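Local atomic coordinates of uncharacterized hypothetical protein (Bacteroides uniformis, PDB entry 4EIU), a protein that is of unknown function and belongs to the DUF3823 family, with an N-terminal domain of the transthyretin clan. Residues 132-137 with 219-224. Sequence-based numbering, arbitrary orientation.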
loop_
_atom_site.group_PDB
_atom_site.type_symbol
_atom_site.label_atom_id
_atom_site.label_comp_id
_atom_site.label_asym_id
_atom_site.label_seq_id
_atom_site.Cartn_x
_atom_site.Cartn_y
_atom_site.Cartn_z
ATOM N N ALA A 132 -6.701 -7.604 19.018
ATOM C CA ALA A 132 -7.135 -6.333 18.455
ATOM C C ALA A 132 -8.403 -6.492 17.638
ATOM O O ALA A 132 -8.693 -7.580 17.144
ATOM C CB ALA A 132 -6.030 -5.761 17.572
ATOM N N GLN A 133 -9.132 -5.384 17.492
ATOM C CA GLN A 133 -10.274 -5.267 16.591
ATOM C C GLN A 133 -9.857 -4.498 15.331
ATOM O O GLN A 133 -9.394 -3.346 15.417
ATOM C CB GLN A 133 -11.429 -4.543 17.292
ATOM C CG GLN A 133 -11.891 -5.219 18.579
ATOM C CD GLN A 133 -12.560 -6.555 18.308
ATOM O OE1 GLN A 133 -11.944 -7.616 18.430
ATOM N NE2 GLN A 133 -13.819 -6.507 17.914
ATOM N N VAL A 134 -9.995 -5.142 14.171
ATOM C CA VAL A 134 -9.632 -4.545 12.873
ATOM C C VAL A 134 -10.883 -4.331 12.037
ATOM O O VAL A 134 -11.754 -5.216 11.971
ATOM C CB VAL A 134 -8.642 -5.430 12.071
ATOM C CG1 VAL A 134 -8.341 -4.812 10.706
ATOM C CG2 VAL A 134 -7.332 -5.600 12.832
ATOM N N ARG A 135 -10.987 -3.167 11.392
ATOM C CA ARG A 135 -12.112 -2.919 10.489
ATOM C C ARG A 135 -11.608 -2.679 9.066
ATOM O O ARG A 135 -10.878 -1.729 8.827
ATOM C CB ARG A 135 -12.963 -1.746 10.968
ATOM C CG ARG A 135 -14.208 -1.548 10.114
ATOM C CD ARG A 135 -14.783 -0.148 10.217
ATOM N NE ARG A 135 -15.593 -0.048 11.401
ATOM C CZ ARG A 135 -15.403 0.754 12.452
ATOM N NH1 ARG A 135 -14.418 1.640 12.531
ATOM N NH2 ARG A 135 -16.257 0.669 13.447
ATOM N N VAL A 136 -12.006 -3.543 8.129
ATOM C CA VAL A 136 -11.670 -3.374 6.711
ATOM C C VAL A 136 -12.874 -2.878 5.905
ATOM O O VAL A 136 -13.981 -3.440 5.973
ATOM C CB VAL A 136 -11.120 -4.678 6.100
ATOM C CG1 VAL A 136 -10.769 -4.488 4.612
ATOM C CG2 VAL A 136 -9.910 -5.156 6.903
ATOM N N THR A 137 -12.659 -1.825 5.129
ATOM C CA THR A 137 -13.693 -1.319 4.198
ATOM C C THR A 137 -13.109 -1.067 2.821
ATOM O O THR A 137 -11.894 -0.932 2.663
ATOM C CB THR A 137 -14.355 -0.009 4.718
ATOM O OG1 THR A 137 -13.333 0.917 5.085
ATOM C CG2 THR A 137 -15.280 -0.258 5.948
ATOM N N VAL A 219 2.288 -2.853 16.719
ATOM C CA VAL A 219 1.339 -3.699 15.975
ATOM C C VAL A 219 0.646 -2.911 14.872
ATOM O O VAL A 219 0.485 -1.690 14.961
ATOM C CB VAL A 219 0.258 -4.325 16.891
ATOM C CG1 VAL A 219 0.895 -5.047 18.065
ATOM C CG2 VAL A 219 -0.724 -3.267 17.370
ATOM N N ARG A 220 0.232 -3.607 13.824
ATOM C CA ARG A 220 -0.360 -2.939 12.680
ATOM C C ARG A 220 -1.207 -3.923 11.872
ATOM O O ARG A 220 -0.830 -5.087 11.731
ATOM C CB ARG A 220 0.742 -2.400 11.799
ATOM C CG ARG A 220 0.346 -1.261 10.888
ATOM C CD ARG A 220 1.586 -0.755 10.178
ATOM N NE ARG A 220 1.287 0.308 9.231
ATOM C CZ ARG A 220 2.101 0.716 8.254
ATOM N NH1 ARG A 220 3.289 0.159 8.060
ATOM N NH2 ARG A 220 1.704 1.688 7.429
ATOM N N ALA A 221 -2.324 -3.435 11.343
ATOM C CA ALA A 221 -3.221 -4.256 10.523
ATOM C C ALA A 221 -3.001 -3.959 9.074
ATOM O O ALA A 221 -2.567 -2.857 8.700
ATOM C CB ALA A 221 -4.676 -4.041 10.915
ATOM N N ALA A 222 -3.238 -4.975 8.247
ATOM C CA ALA A 222 -3.151 -4.843 6.826
ATOM C C ALA A 222 -4.155 -5.776 6.190
ATOM O O ALA A 222 -4.509 -6.786 6.786
ATOM C CB ALA A 222 -1.737 -5.139 6.321
ATOM N N ALA A 223 -4.632 -5.405 4.997
ATOM C CA ALA A 223 -5.560 -6.262 4.215
ATOM C C ALA A 223 -5.338 -6.007 2.718
ATOM O O ALA A 223 -4.825 -4.940 2.298
ATOM C CB ALA A 223 -6.987 -6.032 4.611
ATOM N N ARG A 224 -5.596 -7.033 1.924
ATOM C CA ARG A 224 -5.435 -6.895 0.490
ATOM C C ARG A 224 -6.502 -7.655 -0.270
ATOM O O ARG A 224 -7.228 -8.491 0.301
ATOM C CB ARG A 224 -4.053 -7.358 0.086
ATOM C CG ARG A 224 -3.784 -8.823 0.371
ATOM C CD ARG A 224 -2.437 -9.229 -0.148
ATOM N NE ARG A 224 -2.093 -10.561 0.318
ATOM C CZ ARG A 224 -0.985 -11.209 0.002
ATOM N NH1 ARG A 224 -0.065 -10.650 -0.758
ATOM N NH2 ARG A 224 -0.786 -12.433 0.486
#
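V134 and V136 meet A221 and A223 in a face-to-face contact between the two sheets of a C-terminal beta-sandwich: strand 129-138 is the middle of a three-stranded antiparallel sheet, and strand 216-225 is an inner strand of the four-stranded sheet packed against it. The two strands run in roughly the same direction, with no hydrogen bond between them; the join is apolar and buried. Alternation along each strand sends V134 and V136 inward to face A221 and A223, while Q133 and R135 lie on the outer face of their sheet, where the Q133 amide hydrogen-bonds through OE1 to T204 OG1 and through NE2 to E202 OE1. The small alanine side chains probably allow the close approach of the backbones: V134 CA and A221 CA are 6.8 Å apart, and V136 CA and A223 CA 7.2 Å. Around these pairs, V117 and L115 touch A221 and A223, and F195 lies against V136. On the far side of the second sheet, R220 is held by the carbonyls of S241, T27 and V175. Chi1 near 180° in both valines puts CG1 anti to the backbone N and CG2 anti to the carbonyl carbon, and CG2 is the branch nearer the alanine CB. V136 touches A223 CB mainly through CG2 (3.8 Å), whereas V134 uses both methyls, A221 CB sitting 3.6 Å from V134 CG2 and 3.8 Å from V134 CG1.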